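Local coordinates for PF04016 domain protein (Desulfitobacterium hafniense, PDB 3L5O) that is of unknown function but combines enolase-like and Rossmann-like folds and may play a part in heavy-metal chelation, at residues 58-63 and 93-98; 100-105 and 221-226; 145-150 and 190-195; 245-250 and 260-265. One frame throughout, in Å; residues are numbered along the deposited sequence. Where two conformers were deposited one is given.

Contact 1 of 4, residues 58-63 and 93-98; sequences GPNRPF and EASIGL. With IMD (imidazole), chain E.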
# COMPACT_ATOMS: atom_id res chain seq x y z
N GLY A 58 4.57 3.91 -4.63
CA GLY A 58 3.13 4.14 -4.66
C GLY A 58 2.56 3.78 -6.03
O GLY A 58 3.25 3.97 -7.03
N PRO A 59 1.34 3.21 -6.10
CA PRO A 59 0.76 2.78 -7.39
C PRO A 59 0.09 3.88 -8.23
O PRO A 59 -0.61 4.73 -7.66
CB PRO A 59 -0.29 1.74 -6.98
CG PRO A 59 -0.76 2.21 -5.64
CD PRO A 59 0.45 2.88 -4.98
N ASN A 60 0.30 3.82 -9.55
CA ASN A 60 -0.32 4.69 -10.56
C ASN A 60 -1.31 3.90 -11.40
O ASN A 60 -1.35 2.69 -11.30
CB ASN A 60 0.74 5.25 -11.51
CG ASN A 60 1.64 6.26 -10.85
OD1 ASN A 60 1.24 6.87 -9.86
ND2 ASN A 60 2.84 6.46 -11.39
N ARG A 61 -2.10 4.59 -12.23
CA ARG A 61 -2.90 3.92 -13.27
C ARG A 61 -2.34 4.32 -14.65
O ARG A 61 -1.71 5.37 -14.77
CB ARG A 61 -4.38 4.33 -13.22
CG ARG A 61 -5.03 4.50 -11.86
CD ARG A 61 -6.12 5.59 -11.88
NE ARG A 61 -6.99 5.64 -10.70
CZ ARG A 61 -8.08 4.87 -10.50
NH1 ARG A 61 -8.46 3.95 -11.40
NH2 ARG A 61 -8.79 5.02 -9.38
N PRO A 62 -2.58 3.50 -15.68
CA PRO A 62 -2.32 3.92 -17.07
C PRO A 62 -3.30 5.01 -17.55
O PRO A 62 -2.97 5.79 -18.45
CB PRO A 62 -2.50 2.63 -17.88
CG PRO A 62 -3.42 1.79 -17.06
CD PRO A 62 -3.13 2.13 -15.62
N PHE A 63 -4.50 5.04 -16.95
CA PHE A 63 -5.45 6.14 -17.14
C PHE A 63 -4.82 7.50 -16.80
O PHE A 63 -4.50 8.29 -17.71
CB PHE A 63 -6.71 5.91 -16.28
N GLU A 93 -0.24 12.61 -8.19
CA GLU A 93 0.38 13.34 -7.10
C GLU A 93 0.28 12.54 -5.80
O GLU A 93 1.26 12.43 -5.06
CB GLU A 93 -0.28 14.71 -6.98
CG GLU A 93 0.19 15.51 -5.79
CD GLU A 93 -0.25 16.95 -5.81
OE1 GLU A 93 -0.72 17.42 -6.87
OE2 GLU A 93 -0.10 17.62 -4.74
N ALA A 94 -0.88 11.97 -5.53
CA ALA A 94 -1.09 11.16 -4.32
C ALA A 94 -0.18 9.95 -4.29
O ALA A 94 0.35 9.63 -3.24
CB ALA A 94 -2.53 10.74 -4.19
N SER A 95 0.07 9.35 -5.44
CA SER A 95 0.96 8.19 -5.53
C SER A 95 2.39 8.56 -5.14
O SER A 95 3.05 7.82 -4.46
CB SER A 95 0.90 7.52 -6.92
OG SER A 95 1.70 8.20 -7.88
N ILE A 96 2.83 9.75 -5.53
CA ILE A 96 4.14 10.32 -5.12
C ILE A 96 4.23 10.55 -3.61
O ILE A 96 5.24 10.23 -2.99
CB ILE A 96 4.35 11.64 -5.90
CG1 ILE A 96 4.52 11.30 -7.39
CG2 ILE A 96 5.54 12.42 -5.40
CD1 ILE A 96 4.55 12.51 -8.32
N GLY A 97 3.17 11.10 -3.03
CA GLY A 97 3.02 11.25 -1.60
C GLY A 97 3.14 9.94 -0.86
O GLY A 97 3.79 9.90 0.16
N LEU A 98 2.51 8.87 -1.35
CA LEU A 98 2.67 7.57 -0.72
C LEU A 98 4.09 7.00 -0.91
O LEU A 98 4.63 6.39 0.00
CB LEU A 98 1.61 6.57 -1.22
CG LEU A 98 1.62 5.16 -0.59
CD1 LEU A 98 1.50 5.19 0.94
CD2 LEU A 98 0.49 4.35 -1.20
N1 IMD E . -5.56 4.47 -6.88
C2 IMD E . -4.32 3.95 -7.11
N3 IMD E . -3.77 4.59 -8.16
C4 IMD E . -4.65 5.52 -8.60
C5 IMD E . -5.77 5.44 -7.79

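Contact 2 of 4, residues 100-105 and 221-226; sequences AINAYY and GTPLAP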
# COMPACT_ATOMS: atom_id res chain seq x y z
N ALA A 100 6.78 8.79 -0.91
CA ALA A 100 7.53 9.53 0.08
C ALA A 100 7.30 8.96 1.49
O ALA A 100 8.24 8.75 2.24
CB ALA A 100 7.14 11.01 0.05
N ILE A 101 6.05 8.69 1.84
CA ILE A 101 5.77 8.01 3.11
C ILE A 101 6.57 6.72 3.24
O ILE A 101 7.18 6.45 4.29
CB ILE A 101 4.25 7.75 3.25
CG1 ILE A 101 3.53 9.06 3.50
CG2 ILE A 101 3.96 6.73 4.37
CD1 ILE A 101 2.03 8.97 3.33
N ASN A 102 6.60 5.94 2.17
CA ASN A 102 7.19 4.59 2.24
C ASN A 102 8.71 4.65 2.20
O ASN A 102 9.37 3.70 2.63
CB ASN A 102 6.63 3.70 1.13
CG ASN A 102 5.18 3.30 1.38
OD1 ASN A 102 4.73 3.19 2.52
ND2 ASN A 102 4.44 3.09 0.32
N ALA A 103 9.27 5.76 1.73
CA ALA A 103 10.72 5.98 1.77
C ALA A 103 11.20 6.10 3.20
O ALA A 103 12.26 5.65 3.51
CB ALA A 103 11.10 7.21 0.99
N TYR A 104 10.41 6.70 4.09
CA TYR A 104 10.75 6.65 5.54
C TYR A 104 10.46 5.25 6.11
O TYR A 104 11.39 4.55 6.47
CB TYR A 104 9.98 7.67 6.34
CG TYR A 104 10.23 7.52 7.82
CD1 TYR A 104 11.50 7.73 8.35
CD2 TYR A 104 9.21 7.18 8.68
CE1 TYR A 104 11.74 7.59 9.71
CE2 TYR A 104 9.44 7.04 10.03
CZ TYR A 104 10.69 7.25 10.54
OH TYR A 104 10.86 7.11 11.88
N TYR A 105 9.19 4.85 6.20
CA TYR A 105 8.81 3.65 6.97
C TYR A 105 9.41 2.33 6.49
O TYR A 105 9.70 1.40 7.30
CB TYR A 105 7.30 3.53 7.06
CG TYR A 105 6.63 4.63 7.85
CD1 TYR A 105 6.62 4.59 9.24
CD2 TYR A 105 6.01 5.70 7.21
CE1 TYR A 105 6.03 5.60 9.98
CE2 TYR A 105 5.41 6.72 7.95
CZ TYR A 105 5.42 6.66 9.34
OH TYR A 105 4.83 7.65 10.12
N GLY A 221 2.94 -0.74 -2.01
CA GLY A 221 2.75 0.58 -1.47
C GLY A 221 2.20 0.66 -0.04
O GLY A 221 1.80 1.73 0.43
N THR A 222 2.23 -0.46 0.67
CA THR A 222 1.83 -0.50 2.07
C THR A 222 2.97 0.03 2.93
O THR A 222 4.10 -0.48 2.85
CB THR A 222 1.54 -1.93 2.47
OG1 THR A 222 0.48 -2.47 1.64
CG2 THR A 222 1.04 -1.99 3.91
N PRO A 223 2.69 1.07 3.72
CA PRO A 223 3.64 1.54 4.73
C PRO A 223 3.74 0.58 5.90
O PRO A 223 2.72 0.14 6.42
CB PRO A 223 3.07 2.92 5.15
CG PRO A 223 1.91 3.21 4.25
CD PRO A 223 1.46 1.90 3.68
N LEU A 224 4.96 0.29 6.32
CA LEU A 224 5.23 -0.63 7.39
C LEU A 224 5.30 0.14 8.70
O LEU A 224 6.32 0.15 9.41
CB LEU A 224 6.50 -1.42 7.07
CG LEU A 224 6.39 -2.30 5.81
CD1 LEU A 224 7.74 -2.77 5.34
CD2 LEU A 224 5.47 -3.52 6.02
N ALA A 225 4.16 0.77 9.00
CA ALA A 225 4.02 1.83 9.98
C ALA A 225 3.07 1.34 11.07
O ALA A 225 1.83 1.42 10.92
CB ALA A 225 3.43 3.04 9.30
N PRO A 226 3.63 0.79 12.14
CA PRO A 226 2.84 0.26 13.26
C PRO A 226 1.82 1.23 13.82
O PRO A 226 0.88 0.78 14.45
CB PRO A 226 3.88 -0.07 14.32
CG PRO A 226 5.16 -0.27 13.58
CD PRO A 226 5.08 0.60 12.36
O HOH W 1 8.65 1.28 9.81

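Contact 3 of 4, residues 145-150 and 190-195; sequences GVVGHF and VYITCA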
# COMPACT_ATOMS: atom_id res chain seq x y z
N GLY A 145 -13.62 -10.67 2.41
CA GLY A 145 -13.80 -9.58 1.47
C GLY A 145 -12.43 -9.08 1.08
O GLY A 145 -11.62 -8.80 1.96
N VAL A 146 -12.18 -8.94 -0.22
CA VAL A 146 -10.92 -8.42 -0.77
C VAL A 146 -11.21 -7.21 -1.66
O VAL A 146 -11.98 -7.31 -2.59
CB VAL A 146 -10.19 -9.47 -1.62
CG1 VAL A 146 -8.92 -8.87 -2.24
CG2 VAL A 146 -9.85 -10.71 -0.77
N VAL A 147 -10.57 -6.08 -1.37
CA VAL A 147 -10.67 -4.89 -2.21
C VAL A 147 -9.35 -4.72 -2.99
O VAL A 147 -8.30 -4.58 -2.39
CB VAL A 147 -10.92 -3.64 -1.36
CG1 VAL A 147 -11.04 -2.40 -2.22
CG2 VAL A 147 -12.17 -3.80 -0.50
N GLY A 148 -9.43 -4.76 -4.32
CA GLY A 148 -8.29 -4.65 -5.19
C GLY A 148 -8.13 -5.84 -6.08
O GLY A 148 -8.77 -6.90 -5.91
N HIS A 149 -7.26 -5.67 -7.05
CA HIS A 149 -6.94 -6.72 -7.99
C HIS A 149 -5.63 -7.41 -7.53
O HIS A 149 -4.57 -6.77 -7.44
CB HIS A 149 -6.81 -6.14 -9.40
CG HIS A 149 -6.50 -7.18 -10.43
ND1 HIS A 149 -5.32 -7.17 -11.16
CD2 HIS A 149 -7.18 -8.29 -10.81
CE1 HIS A 149 -5.31 -8.23 -11.96
NE2 HIS A 149 -6.42 -8.91 -11.78
N PHE A 150 -5.73 -8.68 -7.18
CA PHE A 150 -4.59 -9.51 -6.81
C PHE A 150 -4.56 -10.74 -7.72
O PHE A 150 -5.49 -11.57 -7.71
CB PHE A 150 -4.70 -9.91 -5.35
CG PHE A 150 -4.68 -8.72 -4.41
CD1 PHE A 150 -3.50 -8.10 -4.08
CD2 PHE A 150 -5.87 -8.17 -3.94
CE1 PHE A 150 -3.48 -6.99 -3.25
CE2 PHE A 150 -5.86 -7.05 -3.12
CZ PHE A 150 -4.66 -6.47 -2.77
N VAL A 190 -10.92 -9.16 6.11
CA VAL A 190 -10.88 -8.21 5.00
C VAL A 190 -9.44 -7.89 4.62
O VAL A 190 -8.61 -7.64 5.48
CB VAL A 190 -11.63 -6.91 5.37
CG1 VAL A 190 -11.52 -5.89 4.27
CG2 VAL A 190 -13.08 -7.21 5.69
N TYR A 191 -9.16 -7.92 3.32
CA TYR A 191 -7.89 -7.46 2.75
C TYR A 191 -8.14 -6.30 1.81
O TYR A 191 -9.02 -6.37 0.94
CB TYR A 191 -7.23 -8.59 1.94
CG TYR A 191 -7.07 -9.84 2.75
CD1 TYR A 191 -8.16 -10.69 2.94
CD2 TYR A 191 -5.85 -10.17 3.34
CE1 TYR A 191 -8.07 -11.82 3.71
CE2 TYR A 191 -5.74 -11.34 4.11
CZ TYR A 191 -6.86 -12.15 4.29
OH TYR A 191 -6.82 -13.30 5.05
N ILE A 192 -7.34 -5.24 1.93
CA ILE A 192 -7.53 -4.05 1.14
C ILE A 192 -6.21 -3.67 0.48
O ILE A 192 -5.19 -3.51 1.16
CB ILE A 192 -8.03 -2.87 2.01
CG1 ILE A 192 -9.33 -3.20 2.75
CG2 ILE A 192 -8.25 -1.61 1.15
CD1 ILE A 192 -9.60 -2.24 3.92
N THR A 193 -6.24 -3.50 -0.82
CA THR A 193 -5.13 -2.94 -1.54
C THR A 193 -4.64 -1.58 -1.02
O THR A 193 -5.43 -0.69 -0.65
CB THR A 193 -5.45 -2.81 -3.02
OG1 THR A 193 -4.35 -2.18 -3.67
CG2 THR A 193 -6.69 -1.86 -3.28
N CYS A 194 -3.33 -1.41 -1.03
CA CYS A 194 -2.71 -0.17 -0.55
C CYS A 194 -3.05 0.98 -1.53
O CYS A 194 -2.89 2.14 -1.18
CB CYS A 194 -1.20 -0.37 -0.43
SG CYS A 194 -0.40 -0.79 -2.00
N ALA A 195 -3.55 0.65 -2.74
CA ALA A 195 -4.09 1.67 -3.66
C ALA A 195 -5.19 2.50 -3.01
O ALA A 195 -5.47 3.60 -3.46
CB ALA A 195 -4.61 1.05 -4.96

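Contact 4 of 4, residues 245-250 and 260-265; sequences ARAFRI and YSAGQK. With EDO (1,2-ethanediol), chain F; EDO (1,2-ethanediol), chain G.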
# COMPACT_ATOMS: atom_id res chain seq x y z
N ALA A 245 18.90 0.61 -6.70
CA ALA A 245 19.18 0.92 -8.10
C ALA A 245 18.24 0.15 -9.03
O ALA A 245 17.69 0.71 -9.99
CB ALA A 245 20.66 0.62 -8.44
N ARG A 246 17.99 -1.11 -8.71
CA ARG A 246 17.17 -1.97 -9.55
C ARG A 246 15.70 -1.61 -9.50
O ARG A 246 15.04 -1.62 -10.52
CB ARG A 246 17.34 -3.44 -9.16
CG ARG A 246 16.61 -4.37 -10.09
CD ARG A 246 16.82 -5.84 -9.83
NE ARG A 246 16.04 -6.63 -10.78
CZ ARG A 246 16.31 -7.88 -11.12
NH1 ARG A 246 17.35 -8.51 -10.58
NH2 ARG A 246 15.55 -8.50 -12.00
N ALA A 247 15.20 -1.31 -8.30
CA ALA A 247 13.83 -0.84 -8.13
C ALA A 247 13.51 0.34 -9.05
O ALA A 247 12.45 0.40 -9.62
CB ALA A 247 13.59 -0.46 -6.67
N PHE A 248 14.45 1.27 -9.17
CA PHE A 248 14.28 2.42 -10.07
C PHE A 248 14.31 2.03 -11.54
O PHE A 248 13.55 2.57 -12.34
CB PHE A 248 15.34 3.49 -9.79
CG PHE A 248 14.95 4.47 -8.70
CD1 PHE A 248 15.06 4.13 -7.35
CD2 PHE A 248 14.47 5.74 -9.03
CE1 PHE A 248 14.71 5.04 -6.35
CE2 PHE A 248 14.13 6.65 -8.05
CZ PHE A 248 14.24 6.29 -6.69
N ARG A 249 15.19 1.10 -11.90
CA ARG A 249 15.22 0.59 -13.27
C ARG A 249 13.86 0.06 -13.65
O ARG A 249 13.32 0.42 -14.68
CB ARG A 249 16.31 -0.48 -13.44
CG ARG A 249 17.72 0.07 -13.23
CD ARG A 249 18.85 -0.80 -13.78
NE ARG A 249 19.11 -2.00 -12.97
CZ ARG A 249 19.98 -2.06 -11.95
NH1 ARG A 249 20.69 -1.00 -11.58
NH2 ARG A 249 20.13 -3.21 -11.29
N ILE A 250 13.28 -0.77 -12.79
CA ILE A 250 11.99 -1.38 -13.07
C ILE A 250 10.88 -0.32 -13.20
O ILE A 250 10.11 -0.35 -14.16
CB ILE A 250 11.63 -2.42 -11.96
CG1 ILE A 250 12.58 -3.63 -12.02
CG2 ILE A 250 10.17 -2.85 -12.08
CD1 ILE A 250 12.64 -4.47 -10.76
N TYR A 260 8.69 -6.94 -7.67
CA TYR A 260 9.07 -7.92 -6.66
C TYR A 260 10.47 -8.48 -6.81
O TYR A 260 11.06 -8.93 -5.84
CB TYR A 260 8.04 -9.06 -6.60
CG TYR A 260 6.68 -8.59 -6.15
CD1 TYR A 260 6.43 -8.29 -4.81
CD2 TYR A 260 5.65 -8.41 -7.08
CE1 TYR A 260 5.18 -7.83 -4.40
CE2 TYR A 260 4.39 -7.97 -6.67
CZ TYR A 260 4.16 -7.68 -5.33
OH TYR A 260 2.92 -7.24 -4.94
N SER A 261 11.00 -8.44 -8.03
CA SER A 261 12.40 -8.83 -8.29
C SER A 261 13.43 -8.02 -7.51
O SER A 261 14.55 -8.50 -7.27
CB SER A 261 12.70 -8.67 -9.79
OG SER A 261 11.79 -9.44 -10.54
N ALA A 262 13.06 -6.79 -7.15
CA ALA A 262 13.97 -5.87 -6.47
C ALA A 262 13.90 -5.93 -4.94
O ALA A 262 14.50 -5.09 -4.27
CB ALA A 262 13.70 -4.44 -6.94
N GLY A 263 13.16 -6.90 -4.39
CA GLY A 263 13.12 -7.07 -2.95
C GLY A 263 12.34 -8.27 -2.44
O GLY A 263 12.27 -9.29 -3.08
N GLN A 264 11.74 -8.09 -1.27
CA GLN A 264 11.19 -9.18 -0.47
C GLN A 264 9.86 -8.73 0.13
O GLN A 264 9.74 -7.60 0.58
CB GLN A 264 12.20 -9.46 0.64
CG GLN A 264 11.78 -10.41 1.76
CD GLN A 264 12.93 -10.64 2.76
OE1 GLN A 264 13.92 -9.91 2.76
NE2 GLN A 264 12.78 -11.66 3.61
N LYS A 265 8.86 -9.60 0.14
CA LYS A 265 7.61 -9.32 0.83
C LYS A 265 7.84 -9.38 2.35
O LYS A 265 8.61 -10.20 2.83
CB LYS A 265 6.53 -10.35 0.45
CG LYS A 265 6.13 -10.33 -1.04
CD LYS A 265 5.08 -11.37 -1.37
CE LYS A 265 4.45 -11.12 -2.73
NZ LYS A 265 3.50 -12.18 -3.15
C1 EDO F . 2.43 -7.69 -0.70
O1 EDO F . 3.21 -7.26 -1.80
C2 EDO F . 2.94 -8.99 -0.08
O2 EDO F . 3.33 -8.85 1.29
C1 EDO G . 0.20 -10.54 -1.89
O1 EDO G . 1.31 -11.36 -1.60
C2 EDO G . 0.48 -9.68 -3.10
O2 EDO G . -0.24 -10.19 -4.20

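Contact 1 of 4, residues 58-63 and 93-98
The hydroxyl OG of Ser95 has several polar partners where helix 91-105 meets the end of strand 54-59. Asn60 OD1 reaches it from the other segment, and Val92 O and Ser47 OG also hydrogen-bond to it. The helix packs here on a three-stranded antiparallel meander, consistent with the enolase-like part of the protein. Ser95 OG and Asn60 OD1 are modelled 2.4 Å apart. That is too short to be taken literally, and Ser95 has two conformers, so the strength of this bond is doubtful. The Asn60 amide is held from its other end, where ND2 donates to Gly43 O. In one conformer, chi1 of 80° puts Ser95 OG between its backbone N and carbonyl carbon, turned to Asn60. Ser95 CB then rests 3.3 Å from Pro59 O. Gly58 CA passes 3.7 Å from Ser95 O, and a side chain on Gly58 would collide with that carbonyl. Further along the helix, Leu98 CD2 meets Pro59 CD at 4.1 Å, and Val198 of helix 195-199 touches both residues. On the strand side an imidazole, probably from the crystallisation liquor, gives a weak bond from N3 to Pro59 O at 3.2 Å. Arg61 bends at chi2 (148°) and lies alongside this imidazole, while its guanidinium makes a cation-pi contact with Trp168. An alanine here would take away that charge and is likely to leave Trp168 without its cation-pi mate and one flank of the imidazole uncovered. Arg61 comes closest to the imidazole with NE, 3.1 Å from C4.

Contact 2 of 4, residues 100-105 and 221-226
Tyr105 and Asn102, on one side of helix 91-105, receive Pro223 and Ala225 of the loop 221-226. Ala225 CB lies over one face of the Tyr105 ring in a CH-pi contact, 3.8 Å from the ring centroid. Tyr104 CD2 covers the opposite face. Its OH bonds to Met27 O. A water donates to both backbone carbonyls, 2.7 Å to Tyr105 O and 2.6 Å to Leu224 O. Asn102 CG lies beside the backbone N (chi1 -72°), which brings the amide to the loop. Its ND2 donates to Gly221 O at 3.0 Å, nearly in its own amide plane but well above the carbonyl plane of Gly221, and also to Leu57 O. Its OD1 presses on the Pro223 ring, 3.0 Å from Pro223 CA. A leucine in its place would probably leave Gly221 O and Leu57 O without this shared donor. Ile101 CG2 flanks the same proline, 4.0 Å from Pro223 CB. The loop turns at Leu224, the centre of an inverse gamma turn. It follows strand 214-218 of the Rossmann-like sheet, and here it docks on the long helix of what is probably the enolase-like part, consistent with a buried interface between the two folds.

Contact 3 of 4, residues 145-150 and 190-195
Gly145, Val146 and Val147 pair in parallel, axes 5° apart, with Val190, Tyr191 and Ile192, and three backbone bonds run between residues 145-150 and 190-195. Tyr191 N donates to Gly145 O at 2.9 Å. Val147 N donates to Tyr191 O at 2.8 Å, and Thr193 N to Val147 O, also at 2.8 Å. Gly145 is also backbone-bonded to Tyr189. Two carbonyls take a CA-H contact as well: Val190 CA is 3.2 Å from Gly145 O, and Val146 CA is 3.3 Å from Tyr191 O. Thr193 turns its OG1 anti to its own N (chi1 176°), where it accepts from Ala195 N at 3.1 Å and caps the turn into the next helix. Its CB faces Phe150 CZ at 3.8 Å. Thr193 CG2 lies against Gly148 CA, at a spot where a side chain on Gly148 would clash. The Tyr191 hydroxyl is hydrogen-bonded with Ser135 OG. Val146 has its backbone partners, Ser164 and Leu166, on the neighbouring strand 162-167; on the other side Val190 is backbone-bonded to Arg214 of strand 214-218. These are central strands of the Rossmann-like sheet, with helix 202-208 over Val147 and Ile192 and Phe132 against Tyr191 and Phe150.

Contact 4 of 4, residues 245-250 and 260-265
Helix 244-251 passes the end of a 3-10 segment, residues 260-262, with the CA atoms of Ala247 and Ala262 5.3 Å apart. The methyl of Ala262 is the centre of the contact. Ala262 CB sits 3.7 Å from Ala247 N and 4.0 Å from Ala247 CB, so it rests directly on the helix backbone. Ile250, one turn on, brings its CD1 to the same methyl, 4.0 Å from Ala262 CB. Arg246 reaches along the edge of the turn. Its CG is anti to the backbone N (chi1 -174°) and the chain stays extended to NE, which carries the guanidinium past Ala262 to Ser261. Ser261 CB lies over one face of this group, 3.6 Å from Arg246 NH2. The same nitrogen has a long, weak ion pair with Glu255.

The helix follows strand 235-241, and the turn leads into strand 263-269, which runs antiparallel to strand 235-241 and is the outermost strand of the mixed Rossmann-like sheet. The backbone of Ala262 bonds to Lys242 and Asp243. On another side of the helix, Phe248 packs on strands 39-42 and 46-51 of the three-stranded sheet. Tyr260 points away from the helix, and its ring meets Phe239 at about a right angle. Two ethanediol molecules, probably from the crystallisation liquor, lie beyond it. The first puts O1 at the edge of the ring, 3.2 Å from Tyr260 OH. Lys265, extended beyond CG, runs past this molecule with CD 3.5 Å from its C2. The amine then donates to the second ethanediol, Lys265 NZ to O1 at 2.8 Å.

In the fold
Contacts 1 and 2 share helix 91-105, and their centres are about 14 Å apart. Leu98 joins them: Leu98 CD2 is 3.3 Å from Gly221 O. Contact 3 meets both. Pro59 CG lies 3.9 Å from Ala195 CA, and Cys194 SG lies 3.3 Å from Gly221 N. The loops at the strand ends of the Rossmann-like sheet thus gather against what is probably the enolase-like part, where a combined active site may lie. One imidazole is bound at contact 1, and a different one sits about 3 Å from the Thr193 side chain; both may mark pockets. Contact 4 stands apart, its nearest atoms about 7 Å from contacts 2 and 3, although it shares a sheet with contact 3.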